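Local coordinates for alpha-fucosidase GH29 (Fusarium graminearum, PDB 4PSR), which probably hydrolyses alpha-linked L-fucose from glycoprotein carbohydrate as a retaining glycosidase of family GH29, and is held here in an open form with L-fucose bound, at residues R212-L215 with D216-P220; S321-A324 with M325-L329; S344-A347 with N348-P352. All coordinates share one frame; numbering follows the deposited sequence. Where two conformers were deposited one is given.

Interaction 1. Residues R212-L215 with D216-P220; sequences REML and DHVQP
Met-214 lays its sulfur across two apolar groups of the helix end: SD is 4.0 Å from CG2 of Val-218 and equally far from CG of Pro-220. The chain reaches them by bending at chi2 (-80°) and chi3 (-68°), which turns the sulfur toward the C-terminal end of the helix. Beside it, CB of Leu-215 lies 3.8 Å from CD of Pro-220, so the proline ring packs against two consecutive residues of the last turn. Arg-212 and Asp-216 run side by side in the conformer given, yet each has its partner elsewhere: Arg-212 NH1 with Asp-209 of the same helix, Asp-216 with Arg-259 and Tyr-255 of helix 246-263. Asp-216 N donates to Arg-212 O at 3.1 Å and Val-218 N to Met-214 O, also at 3.1 Å, whereas His-217 N has only weak bonds to Glu-213 O and Met-214 O. Gln-219 N, 2.9 Å from Leu-215 O, approaches from above the carbonyl plane, and Gln-219 takes a positive phi (48°), which ends the helix. Further out, Met-214 and Pro-220 meet Ile-168 of strand 165-170. The arrangement is a helix C-terminus with a following proline, leading into strand 222-225 of the TIM barrel.

Interaction 2. Residues S321-A324 with M325-L329; sequences SSKA and MVHSL
CG of Lys-323 sits over one face of the His-327 imidazole, 3.7 Å from the ring centroid and 23° off the normal, a CH-pi contact one helical turn apart. The closest atom is CE1 of the ring, 3.4 Å from that CG, so the methylene is displaced toward the rim. With CG anti to the backbone N (chi1 179°), the lysine runs alongside the ring before bending at chi3 and chi4. Both ring nitrogens are engaged, ND1 by Gly-400 N and NE2 by Leu-483 O, which fixes the rotation of the imidazole and ties the helix to the chain beyond the barrel. This is the start of helix 322-334, the helix of a beta-alpha-beta unit between strands 300-305 and 337-343 of the TIM barrel, and Ser-321 is its N-cap: OG accepts from Ala-324 N at 3.1 Å. Equally close-set is Ala-324 O, which takes two bonds from Ser-328, OG at 2.7 Å and N at 2.9 Å, arriving from opposite faces of the carbonyl plane. Looser is Met-325, which packs on Val-358, Ile-362 and Leu-341 but whose CE only grazes CB of Ala-324 at 4.1 Å. Lys-323 and Ser-321 are partly exposed, and the lysine NZ remains 4.4 Å from NE2 of His-327.

Interaction 3. Residues S344-A347 with N348-P352; sequences SPMA and NGVLP
Met-346 is held to Val-350 and Gly-349 through both its N-H and its C=O. Its N donates to Val-350 O at 2.8 Å, with an N-H...O angle of 160°, and its O accepts from Gly-349 N at 2.9 Å. The second bond closes a type I beta turn from Met-346 to Gly-349, although the donor stands 55° out of the carbonyl plane. The same oxygen has a weak further donor in Trp-35 NE1. Asn-348 adds an Asx turn: OD1 accepts from Val-350 N at 3.0 Å, the donor again above the plane of the amide group. CG of Asn-348 lies between the backbone N and the carbonyl carbon (chi1 68°), which brings OD1 round to the N-H of Val-350. Gly-349 has a positive phi, where a side chain would press on the preceding carbonyl oxygen. These turns form the loop that joins strand 337-343, the last of the TIM barrel, to helix 353-369, with Pro-352 at the N-cap position. Other donors are met from outside: Ala-347 N by Gln-42 OE1, and Ser-344 N by Gln-355 OE1. Ser-344 OG bonds to the carbonyl of Trp-311, a residue that neighbours the bound fucose. The apolar contacts centre on Met-346, whose side chain runs beside those of Asn-348 and Val-350. Its CE comes within 3.5 Å of CB of Val-350, and its CG touches CG of Pro-352 at 3.9 Å. The same CE also lies 3.6 Å from the polar OD1 of Asn-348. Leu-351 turns to Ile-356 and Leu-359 of the following helix.

Overall arrangement
All three contacts are local and belong to the TIM-barrel part of the chain, yet none touches another. Interactions 1 and 2 lie on opposite sides of the chain's centre, with centres 33 Å apart, and sit at opposite kinds of helix end: 1 closes helix 200-218, while 2 opens helix 322-334 with a serine cap. Interaction 2 is the most buried of the three; 1 and 3 are partly buried. Interactions 2 and 3 flank the same strand 337-343 and both meet helix 353-369, their nearest atoms about 10 Å apart. Helical backbone bonds dominate 1 and 2, whereas 3 relies on turn bonds and a side-chain amide.

Interaction 1. Residues R212-L215 with D216-P220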
loop_
_atom_site.group_PDB
_atom_site.type_symbol
_atom_site.label_atom_id
_atom_site.label_comp_id
_atom_site.label_asym_id
_atom_site.label_seq_id
_atom_site.Cartn_x
_atom_site.Cartn_y
_atom_site.Cartn_z
ATOM N N ARG A 212 22.153 2.843 -1.328
ATOM C CA ARG A 212 23.155 2.119 -0.554
ATOM C C ARG A 212 23.510 2.849 0.745
ATOM O O ARG A 212 23.570 2.246 1.823
ATOM C CB ARG A 212 24.414 1.904 -1.399
ATOM C CG ARG A 212 25.623 1.466 -0.583
ATOM C CD ARG A 212 26.724 0.861 -1.432
ATOM N NE ARG A 212 27.200 1.822 -2.412
ATOM C CZ ARG A 212 28.244 1.640 -3.208
ATOM N NH1 ARG A 212 28.577 2.589 -4.068
ATOM N NH2 ARG A 212 28.943 0.516 -3.154
ATOM N N GLU A 213 23.746 4.145 0.631
ATOM C CA GLU A 213 24.154 4.974 1.768
ATOM C C GLU A 213 23.001 5.037 2.764
ATOM O O GLU A 213 23.183 4.848 3.976
ATOM C CB GLU A 213 24.533 6.370 1.295
ATOM C CG GLU A 213 25.156 7.270 2.367
ATOM C CD GLU A 213 25.453 8.622 1.786
ATOM O OE1 GLU A 213 24.473 9.288 1.381
ATOM O OE2 GLU A 213 26.650 8.992 1.601
ATOM N N MET A 214 21.786 5.290 2.270
ATOM C CA MET A 214 20.630 5.393 3.148
ATOM C C MET A 214 20.395 4.070 3.861
ATOM O O MET A 214 20.132 4.033 5.071
ATOM C CB MET A 214 19.370 5.817 2.348
ATOM C CG MET A 214 18.043 5.783 3.155
ATOM S SD MET A 214 17.326 4.134 3.316
ATOM C CE MET A 214 16.851 3.826 1.610
ATOM N N LEU A 215 20.497 2.954 3.156
ATOM C CA LEU A 215 20.053 1.704 3.773
ATOM C C LEU A 215 21.092 1.166 4.769
ATOM O O LEU A 215 20.717 0.542 5.768
ATOM C CB LEU A 215 19.626 0.681 2.719
ATOM C CG LEU A 215 20.674 -0.053 1.871
ATOM C CD1 LEU A 215 21.235 -1.270 2.620
ATOM C CD2 LEU A 215 20.106 -0.474 0.515
ATOM N N ASP A 216 22.370 1.443 4.526
ATOM C CA ASP A 216 23.392 1.123 5.512
ATOM C C ASP A 216 23.277 2.036 6.740
ATOM O O ASP A 216 23.623 1.632 7.855
ATOM C CB ASP A 216 24.802 1.227 4.906
ATOM C CG ASP A 216 25.166 0.062 3.975
ATOM O OD1 ASP A 216 24.623 -1.061 4.114
ATOM O OD2 ASP A 216 26.053 0.283 3.134
ATOM N N HIS A 217 22.755 3.244 6.547
ATOM C CA HIS A 217 22.641 4.251 7.619
ATOM C C HIS A 217 21.509 3.951 8.594
ATOM O O HIS A 217 21.661 4.150 9.794
ATOM C CB HIS A 217 22.410 5.620 6.955
ATOM C CG HIS A 217 22.510 6.807 7.864
ATOM N ND1 HIS A 217 23.626 7.082 8.628
ATOM C CD2 HIS A 217 21.681 7.867 8.015
ATOM C CE1 HIS A 217 23.453 8.237 9.250
ATOM N NE2 HIS A 217 22.277 8.732 8.900
ATOM N N VAL A 218 20.377 3.465 8.101
ATOM C CA VAL A 218 19.203 3.258 8.954
ATOM C C VAL A 218 18.615 1.847 8.937
ATOM O O VAL A 218 17.682 1.560 9.688
ATOM C CB VAL A 218 18.075 4.319 8.721
ATOM C CG1 VAL A 218 18.614 5.697 8.942
ATOM C CG2 VAL A 218 17.414 4.177 7.330
ATOM N N GLN A 219 19.176 0.948 8.140
ATOM C CA GLN A 219 18.725 -0.444 8.102
ATOM C C GLN A 219 17.193 -0.624 7.984
ATOM O O GLN A 219 16.552 -1.291 8.818
ATOM C CB GLN A 219 19.286 -1.256 9.285
ATOM C CG GLN A 219 20.818 -1.202 9.374
ATOM C CD GLN A 219 21.400 -2.116 10.459
ATOM O OE1 GLN A 219 20.665 -2.796 11.186
ATOM N NE2 GLN A 219 22.734 -2.105 10.590
ATOM N N PRO A 220 16.606 -0.060 6.926
ATOM C CA PRO A 220 15.142 -0.142 6.780
ATOM C C PRO A 220 14.609 -1.558 6.585
ATOM O O PRO A 220 15.250 -2.384 5.916
ATOM C CB PRO A 220 14.873 0.683 5.520
ATOM C CG PRO A 220 16.149 0.561 4.728
ATOM C CD PRO A 220 17.253 0.508 5.728
#

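Interaction 2. Residues S321-A324 with M325-L329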
loop_
_atom_site.group_PDB
_atom_site.type_symbol
_atom_site.label_atom_id
_atom_site.label_comp_id
_atom_site.label_asym_id
_atom_site.label_seq_id
_atom_site.Cartn_x
_atom_site.Cartn_y
_atom_site.Cartn_z
ATOM N N SER A 321 -12.284 11.816 5.813
ATOM C CA SER A 321 -12.767 11.443 7.120
ATOM C C SER A 321 -12.099 10.174 7.671
ATOM O O SER A 321 -11.549 9.352 6.928
ATOM C CB SER A 321 -14.274 11.167 7.057
ATOM O OG SER A 321 -14.561 10.026 6.261
ATOM N N SER A 322 -12.145 10.055 8.996
ATOM C CA SER A 322 -11.730 8.839 9.703
ATOM C C SER A 322 -12.426 7.612 9.120
ATOM O O SER A 322 -11.803 6.592 8.886
ATOM C CB SER A 322 -12.044 8.997 11.196
ATOM O OG SER A 322 -11.369 10.129 11.708
ATOM N N LYS A 323 -13.726 7.719 8.890
ATOM C CA LYS A 323 -14.523 6.630 8.364
ATOM C C LYS A 323 -13.976 6.157 7.034
ATOM O O LYS A 323 -13.802 4.950 6.839
ATOM C CB LYS A 323 -16.002 7.035 8.253
ATOM C CG LYS A 323 -16.905 5.944 7.672
ATOM C CD LYS A 323 -18.348 6.431 7.493
ATOM C CE LYS A 323 -19.010 6.739 8.818
ATOM N NZ LYS A 323 -19.059 5.556 9.710
ATOM N N ALA A 324 -13.684 7.085 6.128
ATOM C CA ALA A 324 -13.147 6.728 4.829
ATOM C C ALA A 324 -11.806 6.004 4.966
ATOM O O ALA A 324 -11.531 5.062 4.225
ATOM C CB ALA A 324 -12.971 7.985 3.959
ATOM N N MET A 325 -10.957 6.470 5.880
ATOM C CA MET A 325 -9.667 5.816 6.059
ATOM C C MET A 325 -9.801 4.400 6.590
ATOM O O MET A 325 -9.109 3.496 6.111
ATOM C CB MET A 325 -8.740 6.657 6.934
ATOM C CG MET A 325 -8.394 8.038 6.367
ATOM S SD MET A 325 -7.487 8.024 4.821
ATOM C CE MET A 325 -8.854 8.159 3.696
ATOM N N VAL A 326 -10.694 4.215 7.567
ATOM C CA VAL A 326 -10.898 2.888 8.129
ATOM C C VAL A 326 -11.555 1.951 7.115
ATOM O O VAL A 326 -11.120 0.801 6.964
ATOM C CB VAL A 326 -11.710 2.964 9.427
ATOM C CG1 VAL A 326 -12.213 1.594 9.872
ATOM C CG2 VAL A 326 -10.844 3.608 10.532
ATOM N N HIS A 327 -12.627 2.394 6.450
ATOM C CA HIS A 327 -13.241 1.568 5.403
ATOM C C HIS A 327 -12.255 1.230 4.284
ATOM O O HIS A 327 -12.257 0.121 3.763
ATOM C CB HIS A 327 -14.487 2.247 4.844
ATOM C CG HIS A 327 -15.600 2.340 5.830
ATOM N ND1 HIS A 327 -16.844 2.816 5.485
ATOM C CD2 HIS A 327 -15.660 2.016 7.145
ATOM C CE1 HIS A 327 -17.627 2.776 6.550
ATOM N NE2 HIS A 327 -16.933 2.293 7.569
ATOM N N SER A 328 -11.398 2.185 3.939
ATOM C CA SER A 328 -10.401 1.952 2.903
ATOM C C SER A 328 -9.426 0.866 3.371
ATOM O O SER A 328 -9.097 -0.022 2.608
ATOM C CB SER A 328 -9.675 3.236 2.526
ATOM O OG SER A 328 -10.573 4.121 1.854
ATOM N N LEU A 329 -8.945 0.965 4.615
ATOM C CA LEU A 329 -8.048 -0.042 5.151
ATOM C C LEU A 329 -8.682 -1.438 5.063
ATOM O O LEU A 329 -8.045 -2.391 4.638
ATOM C CB LEU A 329 -7.695 0.307 6.597
ATOM C CG LEU A 329 -6.878 -0.758 7.338
ATOM C CD1 LEU A 329 -5.535 -1.009 6.651
ATOM C CD2 LEU A 329 -6.681 -0.333 8.784
#

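Interaction 3. Residues S344-A347 with N348-P352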
loop_
_atom_site.group_PDB
_atom_site.type_symbol
_atom_site.label_atom_id
_atom_site.label_comp_id
_atom_site.label_asym_id
_atom_site.label_seq_id
_atom_site.Cartn_x
_atom_site.Cartn_y
_atom_site.Cartn_z
ATOM N N SER A 344 0.782 14.567 6.500
ATOM C CA SER A 344 1.312 15.781 5.863
ATOM C C SER A 344 1.630 16.887 6.867
ATOM O O SER A 344 0.833 17.821 7.028
ATOM C CB SER A 344 0.299 16.313 4.853
ATOM O OG SER A 344 -0.112 15.313 3.927
ATOM N N PRO A 345 2.791 16.792 7.527
ATOM C CA PRO A 345 3.186 17.875 8.440
ATOM C C PRO A 345 3.414 19.192 7.691
ATOM O O PRO A 345 3.843 19.200 6.528
ATOM C CB PRO A 345 4.498 17.361 9.052
ATOM C CG PRO A 345 4.512 15.863 8.783
ATOM C CD PRO A 345 3.770 15.699 7.480
ATOM N N MET A 346 3.170 20.302 8.367
ATOM C CA MET A 346 3.497 21.618 7.836
ATOM C C MET A 346 4.993 21.803 7.699
ATOM O O MET A 346 5.783 21.026 8.241
ATOM C CB MET A 346 2.922 22.706 8.745
ATOM C CG MET A 346 1.450 22.541 8.955
ATOM S SD MET A 346 0.620 24.012 9.669
ATOM C CE MET A 346 1.545 24.273 11.148
ATOM N N ALA A 347 5.406 22.799 6.919
ATOM C CA ALA A 347 6.820 23.019 6.684
ATOM C C ALA A 347 7.638 23.159 7.970
ATOM O O ALA A 347 8.791 22.743 8.029
ATOM C CB ALA A 347 7.048 24.241 5.772
ATOM N N ASN A 348 7.011 23.733 8.989
ATOM C CA ASN A 348 7.667 23.931 10.292
ATOM C C ASN A 348 7.739 22.668 11.153
ATOM O O ASN A 348 8.319 22.696 12.230
ATOM C CB ASN A 348 7.009 25.081 11.069
ATOM C CG ASN A 348 5.595 24.773 11.519
ATOM O OD1 ASN A 348 5.056 23.689 11.270
ATOM N ND2 ASN A 348 4.989 25.720 12.239
ATOM N N GLY A 349 7.128 21.566 10.713
ATOM C CA GLY A 349 7.189 20.302 11.424
ATOM C C GLY A 349 5.982 19.986 12.261
ATOM O O GLY A 349 5.938 18.928 12.880
ATOM N N VAL A 350 5.005 20.881 12.311
ATOM C CA VAL A 350 3.776 20.665 13.076
ATOM C C VAL A 350 2.811 19.763 12.323
ATOM O O VAL A 350 2.587 19.969 11.122
ATOM C CB VAL A 350 3.094 21.994 13.311
ATOM C CG1 VAL A 350 1.680 21.818 13.830
ATOM C CG2 VAL A 350 3.944 22.834 14.295
ATOM N N LEU A 351 2.264 18.763 12.991
ATOM C CA LEU A 351 1.211 17.931 12.424
ATOM C C LEU A 351 -0.163 18.521 12.755
ATOM O O LEU A 351 -0.542 18.579 13.934
ATOM C CB LEU A 351 1.323 16.486 12.960
ATOM C CG LEU A 351 0.358 15.472 12.365
ATOM C CD1 LEU A 351 0.605 15.330 10.865
ATOM C CD2 LEU A 351 0.524 14.106 13.024
ATOM N N PRO A 352 -0.927 18.956 11.737
ATOM C CA PRO A 352 -2.210 19.613 12.033
ATOM C C PRO A 352 -3.202 18.773 12.828
ATOM O O PRO A 352 -3.257 17.544 12.668
ATOM C CB PRO A 352 -2.760 19.910 10.638
ATOM C CG PRO A 352 -1.526 20.141 9.790
ATOM C CD PRO A 352 -0.558 19.106 10.313
#